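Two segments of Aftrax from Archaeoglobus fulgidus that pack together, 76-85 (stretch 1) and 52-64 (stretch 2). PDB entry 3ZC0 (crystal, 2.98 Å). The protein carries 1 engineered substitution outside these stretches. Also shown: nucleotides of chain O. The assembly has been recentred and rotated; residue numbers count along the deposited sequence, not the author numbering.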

ATOM      1  N   LEU E  76     -13.933  15.479  11.433  1.00 39.91           N
ATOM      2  CA  LEU E  76     -12.706  15.802  12.148  1.00 38.53           C
ATOM      3  C   LEU E  76     -12.633  15.317  13.602  1.00 43.08           C
ATOM      4  O   LEU E  76     -11.566  14.900  14.077  1.00 61.39           O
ATOM      5  CB  LEU E  76     -12.486  17.307  12.105  1.00 31.32           C
ATOM      6  CG  LEU E  76     -12.056  17.863  10.750  1.00 44.43           C
ATOM      7  CD1 LEU E  76     -12.105  19.378  10.757  1.00 45.01           C
ATOM      8  CD2 LEU E  76     -10.653  17.390  10.398  1.00 49.65           C
ATOM      9  N   CYS E  77     -13.756  15.379  14.311  1.00 55.19           N
ATOM     10  CA  CYS E  77     -13.734  15.169  15.762  1.00 59.03           C
ATOM     11  C   CYS E  77     -13.485  13.734  16.194  1.00 60.43           C
ATOM     12  O   CYS E  77     -13.209  13.471  17.386  1.00 53.34           O
ATOM     13  CB  CYS E  77     -15.021  15.685  16.405  1.00 59.32           C
ATOM     14  SG  CYS E  77     -15.060  17.490  16.556  1.00116.15           S
ATOM     15  N   ASN E  78     -13.562  12.821  15.228  1.00 40.39           N
ATOM     16  CA  ASN E  78     -13.523  11.397  15.529  1.00 51.45           C
ATOM     17  C   ASN E  78     -12.353  10.924  16.387  1.00 45.15           C
ATOM     18  O   ASN E  78     -12.563  10.450  17.509  1.00 39.71           O
ATOM     19  CB  ASN E  78     -13.612  10.563  14.259  1.00 62.48           C
ATOM     20  CG  ASN E  78     -14.552   9.394  14.421  1.00 76.32           C
ATOM     21  OD1 ASN E  78     -15.548   9.488  15.150  1.00 73.84           O
ATOM     22  ND2 ASN E  78     -14.238   8.278  13.769  1.00 83.60           N
ATOM     23  N   ASP E  79     -11.138  11.060  15.860  1.00 45.91           N
ATOM     24  CA  ASP E  79      -9.935  10.594  16.552  1.00 48.15           C
ATOM     25  C   ASP E  79      -9.875  11.049  18.031  1.00 50.67           C
ATOM     26  O   ASP E  79      -9.816  10.224  18.972  1.00 49.37           O
ATOM     27  CB  ASP E  79      -8.676  11.040  15.789  1.00 39.10           C
ATOM     28  CG  ASP E  79      -8.375  10.180  14.546  1.00 50.29           C
ATOM     29  OD1 ASP E  79      -9.178   9.307  14.157  1.00 41.59           O
ATOM     30  OD2 ASP E  79      -7.304  10.390  13.939  1.00 78.73           O
ATOM     31  N   ALA E  80      -9.924  12.361  18.234  1.00 45.39           N
ATOM     32  CA  ALA E  80      -9.804  12.913  19.578  1.00 44.79           C
ATOM     33  C   ALA E  80     -10.955  12.478  20.505  1.00 42.03           C
ATOM     34  O   ALA E  80     -10.737  12.228  21.700  1.00 37.35           O
ATOM     35  CB  ALA E  80      -9.669  14.450  19.529  1.00 44.48           C
ATOM     36  N   MET E  81     -12.179  12.384  19.981  1.00 43.61           N
ATOM     37  CA  MET E  81     -13.272  11.927  20.850  1.00 43.76           C
ATOM     38  C   MET E  81     -13.090  10.464  21.264  1.00 40.70           C
ATOM     39  O   MET E  81     -13.343  10.098  22.412  1.00 39.33           O
ATOM     40  CB  MET E  81     -14.658  12.245  20.275  1.00 35.98           C
ATOM     41  CG  MET E  81     -14.991  13.717  20.445  1.00 26.83           C
ATOM     42  SD  MET E  81     -16.584  14.304  19.865  1.00 92.09           S
ATOM     43  CE  MET E  81     -16.931  13.206  18.508  1.00 64.55           C
ATOM     44  N   GLN E  82     -12.583   9.654  20.342  1.00 45.58           N
ATOM     45  CA  GLN E  82     -12.146   8.306  20.674  1.00 42.78           C
ATOM     46  C   GLN E  82     -11.080   8.258  21.802  1.00 45.79           C
ATOM     47  O   GLN E  82     -11.199   7.447  22.737  1.00 38.11           O
ATOM     48  CB  GLN E  82     -11.635   7.615  19.418  1.00 36.12           C
ATOM     49  CG  GLN E  82     -11.171   6.202  19.638  1.00 61.35           C
ATOM     50  CD  GLN E  82     -10.609   5.594  18.376  1.00 75.14           C
ATOM     51  OE1 GLN E  82      -9.630   4.839  18.418  1.00 87.28           O
ATOM     52  NE2 GLN E  82     -11.224   5.919  17.237  1.00 33.11           N
ATOM     53  N   GLU E  83     -10.048   9.110  21.726  1.00 38.21           N
ATOM     54  CA  GLU E  83      -9.022   9.150  22.795  1.00 51.41           C
ATOM     55  C   GLU E  83      -9.573   9.623  24.150  1.00 52.77           C
ATOM     56  O   GLU E  83      -9.116   9.189  25.219  1.00 36.97           O
ATOM     57  CB  GLU E  83      -7.826  10.030  22.410  1.00 46.04           C
ATOM     58  CG  GLU E  83      -7.094   9.601  21.152  1.00 71.24           C
ATOM     59  CD  GLU E  83      -5.906   8.682  21.425  1.00104.26           C
ATOM     60  OE1 GLU E  83      -5.844   8.044  22.509  1.00 65.57           O
ATOM     61  OE2 GLU E  83      -5.026   8.606  20.536  1.00105.73           O
ATOM     62  N   LEU E  84     -10.547  10.526  24.098  1.00 48.35           N
ATOM     63  CA  LEU E  84     -11.167  11.017  25.314  1.00 36.73           C
ATOM     64  C   LEU E  84     -11.980   9.908  25.963  1.00 42.16           C
ATOM     65  O   LEU E  84     -11.868   9.670  27.175  1.00 45.27           O
ATOM     66  CB  LEU E  84     -12.058  12.204  25.001  1.00 45.99           C
ATOM     67  CG  LEU E  84     -12.620  12.953  26.196  1.00 40.04           C
ATOM     68  CD1 LEU E  84     -11.593  13.030  27.327  1.00 36.46           C
ATOM     69  CD2 LEU E  84     -12.991  14.335  25.713  1.00 37.56           C
ATOM     70  N   VAL E  85     -12.789   9.219  25.161  1.00 27.47           N
ATOM     71  CA  VAL E  85     -13.499   8.055  25.677  1.00 28.35           C
ATOM     72  C   VAL E  85     -12.515   7.036  26.259  1.00 46.67           C
ATOM     73  O   VAL E  85     -12.724   6.559  27.373  1.00 45.33           O
ATOM     74  CB  VAL E  85     -14.417   7.384  24.636  1.00 36.33           C
ATOM     75  CG1 VAL E  85     -15.081   6.165  25.239  1.00 40.70           C
ATOM     76  CG2 VAL E  85     -15.475   8.353  24.142  1.00 36.57           C
TER
ATOM     77  P     G O   7      -8.597   4.687   6.471  0.50 62.30           P
ATOM     78  OP1   G O   7      -9.932   4.457   5.859  0.50 64.84           O
ATOM     79  OP2   G O   7      -7.378   4.779   5.628  0.50 56.32           O
ATOM     80  O5'   G O   7      -8.630   6.029   7.326  0.50 61.89           O
ATOM     81  C5'   G O   7      -9.663   6.279   8.265  0.50 58.46           C
ATOM     82  C4'   G O   7      -9.230   7.273   9.313  0.50 57.91           C
ATOM     83  O4'   G O   7      -8.067   6.766  10.023  0.50 61.92           O
ATOM     84  C3'   G O   7      -8.782   8.643   8.821  0.50 53.80           C
ATOM     85  O3'   G O   7      -9.858   9.504   8.481  0.50 52.64           O
ATOM     86  C2'   G O   7      -7.945   9.137   9.993  0.50 53.10           C
ATOM     87  O2'   G O   7      -8.778   9.550  11.063  0.50 48.78           O
ATOM     88  C1'   G O   7      -7.242   7.843  10.417  0.50 59.35           C
ATOM     89  N9    G O   7      -5.922   7.714   9.768  0.50 53.78           N
ATOM     90  C8    G O   7      -5.526   6.898   8.736  0.50 54.85           C
ATOM     91  N7    G O   7      -4.278   7.068   8.398  0.50 54.22           N
ATOM     92  C5    G O   7      -3.829   8.062   9.256  0.50 51.67           C
ATOM     93  C6    G O   7      -2.559   8.679   9.384  0.50 52.56           C
ATOM     94  O6    G O   7      -1.528   8.476   8.736  0.50 56.18           O
ATOM     95  N1    G O   7      -2.554   9.635  10.396  0.50 54.08           N
ATOM     96  C2    G O   7      -3.625   9.963  11.186  0.50 51.18           C
ATOM     97  N2    G O   7      -3.430  10.912  12.110  0.50 47.02           N
ATOM     98  N3    G O   7      -4.807   9.395  11.080  0.50 53.62           N
ATOM     99  C4    G O   7      -4.832   8.467  10.101  0.50 51.76           C
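Stretch 2 52-64: ELKKAIELLEKVK

Stretch 2 (52-64) is a helix that begins earlier in the chain, and it lies against a second helix, stretch 1 (76-85), which extends beyond both ends of the segment. The two run in roughly opposite directions: their N-to-C vectors make an angle of 142° (signed crossing angle -142°), and the axes come no closer than 11.1 Å. Such a spacing leaves room for side chains between the backbones, and no hydrogen bond passes from one stretch to the other. The register reverses accordingly. The CA of Cys-77 lies 8.2 Å from the CA of Val-63, the CA of Met-81 is 8.3 Å from the CA of Leu-60, and the CA of Leu-84 is 7.3 Å from the CA of Ala-56, so that the backbones draw nearest, among these pairs, at the alanine.

Within stretch 2 the turns are held by backbone bonds such as Ala-56 N to Glu-52 O (3.0 Å) and Lys-64 N to Leu-60 O (2.9 Å); Glu-61 N makes a weak bond to Glu-58 O (3.4 Å). Stretch 1 is kinked at Asp-79 and Ala-80, whose N atoms have no bond to the preceding turn, but regular bonding resumes with Met-81 N to Cys-77 O (3.0 Å).

The contact is apolar and centres on Leu-84, a knob seated among Leu-53, Ala-56, Ile-57 and Leu-60. With chi1 t and chi2 p, its CD1 reaches Leu-53 CD2 at 4.0 Å, Ala-56 CB at 4.1 Å and Ile-57 CG1 at 4.1 Å, while its CD2 packs 3.6 Å from Leu-60 CG. The CA-to-CB bonds of Ala-56 and Leu-60 point toward stretch 1; that of Leu-53 points sideways, yet the end of its side chain comes nearer. Leu-60 also meets the preceding turn of stretch 1, its CD2 lying 4.3 Å from Met-81 CG. Farther along, Val-63 and Cys-77 point toward each other's helices, and Val-63 CG1 approaches Cys-77 SG to 3.8 Å.

The charged side chains of stretch 2 stay out of this contact. Lys-54 and Glu-58, one turn apart, form a salt bridge along their own helix, with Lys-54 NZ 3.1 Å from Glu-58 OE2. On stretch 1, Asp-79 is likewise out of reach of stretch 2 and instead meets the nucleic acid: the O2' of G7 in chain O lies 3.1 Å from Asp-79 OD1 and 3.3 Å from Asp-79 OD2, placed for a weak hydrogen bond to the carboxylate.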

ATOM      1  N   GLU E  52      -4.577  16.317  33.942  1.00 47.62           N
ATOM      2  CA  GLU E  52      -4.599  16.250  32.485  1.00 36.26           C
ATOM      3  C   GLU E  52      -5.979  15.891  31.914  1.00 47.70           C
ATOM      4  O   GLU E  52      -6.442  16.514  30.932  1.00 48.17           O
ATOM      5  CB  GLU E  52      -3.520  15.298  31.969  1.00 36.26           C
ATOM      6  CG  GLU E  52      -2.091  15.844  32.066  1.00 37.51           C
ATOM      7  CD  GLU E  52      -1.824  16.965  31.065  1.00 62.83           C
ATOM      8  OE1 GLU E  52      -2.737  17.282  30.271  1.00 65.84           O
ATOM      9  OE2 GLU E  52      -0.704  17.527  31.062  1.00 62.82           O
ATOM     10  N   LEU E  53      -6.642  14.912  32.533  1.00 39.69           N
ATOM     11  CA  LEU E  53      -8.003  14.540  32.117  1.00 44.56           C
ATOM     12  C   LEU E  53      -8.967  15.716  32.260  1.00 49.95           C
ATOM     13  O   LEU E  53      -9.869  15.911  31.425  1.00 40.26           O
ATOM     14  CB  LEU E  53      -8.532  13.366  32.948  1.00 29.05           C
ATOM     15  CG  LEU E  53      -9.342  12.289  32.218  1.00 40.19           C
ATOM     16  CD1 LEU E  53     -10.180  11.511  33.207  1.00 32.27           C
ATOM     17  CD2 LEU E  53     -10.192  12.836  31.082  1.00 38.29           C
ATOM     18  N   LYS E  54      -8.791  16.480  33.338  1.00 50.70           N
ATOM     19  CA  LYS E  54      -9.579  17.686  33.521  1.00 40.54           C
ATOM     20  C   LYS E  54      -9.371  18.607  32.315  1.00 47.38           C
ATOM     21  O   LYS E  54     -10.355  18.996  31.662  1.00 50.80           O
ATOM     22  CB  LYS E  54      -9.251  18.360  34.864  1.00 44.58           C
ATOM     23  CG  LYS E  54      -9.403  19.885  34.935  1.00 89.38           C
ATOM     24  CD  LYS E  54      -8.764  20.441  36.219  1.00 88.57           C
ATOM     25  CE  LYS E  54      -8.602  21.958  36.173  1.00 96.30           C
ATOM     26  NZ  LYS E  54      -9.854  22.684  36.516  1.00 86.60           N
ATOM     27  N   LYS E  55      -8.108  18.905  31.985  1.00 49.04           N
ATOM     28  CA  LYS E  55      -7.815  19.831  30.874  1.00 50.40           C
ATOM     29  C   LYS E  55      -8.487  19.375  29.577  1.00 50.83           C
ATOM     30  O   LYS E  55      -9.092  20.180  28.857  1.00 55.26           O
ATOM     31  CB  LYS E  55      -6.310  20.035  30.662  1.00 35.27           C
ATOM     32  CG  LYS E  55      -5.528  20.588  31.873  1.00 41.84           C
ATOM     33  CD  LYS E  55      -4.117  21.070  31.450  1.00 57.07           C
ATOM     34  CE  LYS E  55      -3.294  21.665  32.606  1.00 46.85           C
ATOM     35  NZ  LYS E  55      -2.718  20.626  33.528  1.00 66.92           N
ATOM     36  N   ALA E  56      -8.402  18.071  29.314  1.00 51.88           N
ATOM     37  CA  ALA E  56      -9.070  17.451  28.166  1.00 45.77           C
ATOM     38  C   ALA E  56     -10.581  17.691  28.131  1.00 51.38           C
ATOM     39  O   ALA E  56     -11.122  18.227  27.149  1.00 66.98           O
ATOM     40  CB  ALA E  56      -8.796  15.967  28.152  1.00 57.01           C
ATOM     41  N   ILE E  57     -11.266  17.272  29.191  1.00 49.58           N
ATOM     42  CA  ILE E  57     -12.719  17.447  29.264  1.00 51.69           C
ATOM     43  C   ILE E  57     -13.161  18.926  29.152  1.00 53.44           C
ATOM     44  O   ILE E  57     -14.233  19.251  28.618  1.00 39.23           O
ATOM     45  CB  ILE E  57     -13.253  16.808  30.536  1.00 39.21           C
ATOM     46  CG1 ILE E  57     -13.262  15.283  30.372  1.00 46.94           C
ATOM     47  CG2 ILE E  57     -14.628  17.335  30.857  1.00 30.11           C
ATOM     48  CD1 ILE E  57     -13.434  14.532  31.681  1.00 55.11           C
ATOM     49  N   GLU E  58     -12.312  19.825  29.630  1.00 56.22           N
ATOM     50  CA  GLU E  58     -12.594  21.240  29.491  1.00 45.51           C
ATOM     51  C   GLU E  58     -12.447  21.694  28.045  1.00 53.75           C
ATOM     52  O   GLU E  58     -13.211  22.543  27.579  1.00 68.08           O
ATOM     53  CB  GLU E  58     -11.704  22.058  30.428  1.00 57.64           C
ATOM     54  CG  GLU E  58     -12.101  21.913  31.889  1.00 68.01           C
ATOM     55  CD  GLU E  58     -11.232  22.719  32.832  1.00 86.71           C
ATOM     56  OE1 GLU E  58     -10.111  23.131  32.432  1.00 78.70           O
ATOM     57  OE2 GLU E  58     -11.679  22.930  33.981  1.00 85.28           O
ATOM     58  N   LEU E  59     -11.468  21.144  27.333  1.00 55.57           N
ATOM     59  CA  LEU E  59     -11.350  21.423  25.896  1.00 40.34           C
ATOM     60  C   LEU E  59     -12.539  20.887  25.101  1.00 51.48           C
ATOM     61  O   LEU E  59     -12.926  21.477  24.094  1.00 59.88           O
ATOM     62  CB  LEU E  59     -10.082  20.818  25.321  1.00 45.52           C
ATOM     63  CG  LEU E  59      -8.831  21.678  25.206  1.00 40.60           C
ATOM     64  CD1 LEU E  59      -9.146  23.088  25.602  1.00 41.03           C
ATOM     65  CD2 LEU E  59      -7.672  21.079  26.032  1.00 47.46           C
ATOM     66  N   LEU E  60     -13.106  19.765  25.539  1.00 42.86           N
ATOM     67  CA  LEU E  60     -14.251  19.172  24.840  1.00 34.38           C
ATOM     68  C   LEU E  60     -15.440  20.118  24.667  1.00 53.25           C
ATOM     69  O   LEU E  60     -16.255  19.923  23.769  1.00 66.76           O
ATOM     70  CB  LEU E  60     -14.716  17.904  25.550  1.00 39.36           C
ATOM     71  CG  LEU E  60     -15.438  16.801  24.761  1.00 52.20           C
ATOM     72  CD1 LEU E  60     -16.867  16.647  25.229  1.00 43.92           C
ATOM     73  CD2 LEU E  60     -15.378  16.975  23.238  1.00 51.69           C
ATOM     74  N   GLU E  61     -15.548  21.134  25.520  1.00 59.73           N
ATOM     75  CA  GLU E  61     -16.635  22.111  25.415  1.00 59.13           C
ATOM     76  C   GLU E  61     -16.336  23.127  24.301  1.00 62.83           C
ATOM     77  O   GLU E  61     -17.207  23.415  23.449  1.00 73.41           O
ATOM     78  CB  GLU E  61     -16.873  22.801  26.764  1.00 62.75           C
ATOM     79  CG  GLU E  61     -18.330  23.155  27.049  1.00 85.53           C
ATOM     80  CD  GLU E  61     -19.217  21.928  27.206  1.00102.11           C
ATOM     81  OE1 GLU E  61     -18.673  20.837  27.501  1.00 82.98           O
ATOM     82  OE2 GLU E  61     -20.455  22.056  27.035  1.00 93.02           O
ATOM     83  N   LYS E  62     -15.102  23.644  24.298  1.00 45.09           N
ATOM     84  CA  LYS E  62     -14.604  24.470  23.195  1.00 49.26           C
ATOM     85  C   LYS E  62     -14.851  23.732  21.887  1.00 60.25           C
ATOM     86  O   LYS E  62     -15.281  24.327  20.890  1.00 58.39           O
ATOM     87  CB  LYS E  62     -13.103  24.756  23.331  1.00 41.64           C
ATOM     88  CG  LYS E  62     -12.671  25.465  24.623  1.00 57.27           C
ATOM     89  CD  LYS E  62     -12.028  26.826  24.324  1.00 60.30           C
ATOM     90  CE  LYS E  62     -10.899  26.730  23.284  1.00 60.33           C
ATOM     91  NZ  LYS E  62      -9.528  26.776  23.890  1.00 66.80           N
ATOM     92  N   VAL E  63     -14.586  22.428  21.907  1.00 51.92           N
ATOM     93  CA  VAL E  63     -14.796  21.581  20.745  1.00 50.88           C
ATOM     94  C   VAL E  63     -16.262  21.550  20.350  1.00 54.63           C
ATOM     95  O   VAL E  63     -16.602  21.843  19.205  1.00 59.92           O
ATOM     96  CB  VAL E  63     -14.307  20.146  20.984  1.00 37.75           C
ATOM     97  CG1 VAL E  63     -14.776  19.237  19.868  1.00 35.91           C
ATOM     98  CG2 VAL E  63     -12.809  20.118  21.069  1.00 52.04           C
ATOM     99  N   LYS E  64     -17.129  21.200  21.295  1.00 55.39           N
ATOM    100  CA  LYS E  64     -18.556  21.079  20.994  1.00 65.50           C
ATOM    101  C   LYS E  64     -19.183  22.386  20.469  1.00 65.88           C
ATOM    102  O   LYS E  64     -20.247  22.352  19.855  1.00 51.59           O
ATOM    103  CB  LYS E  64     -19.344  20.508  22.186  1.00 64.78           C
ATOM    104  CG  LYS E  64     -19.101  19.020  22.435  1.00 70.85           C
ATOM    105  CD  LYS E  64     -20.224  18.341  23.237  1.00 75.47           C
ATOM    106  CE  LYS E  64     -20.058  18.500  24.751  1.00 82.47           C
ATOM    107  NZ  LYS E  64     -20.941  17.558  25.524  1.00 98.70           N
TER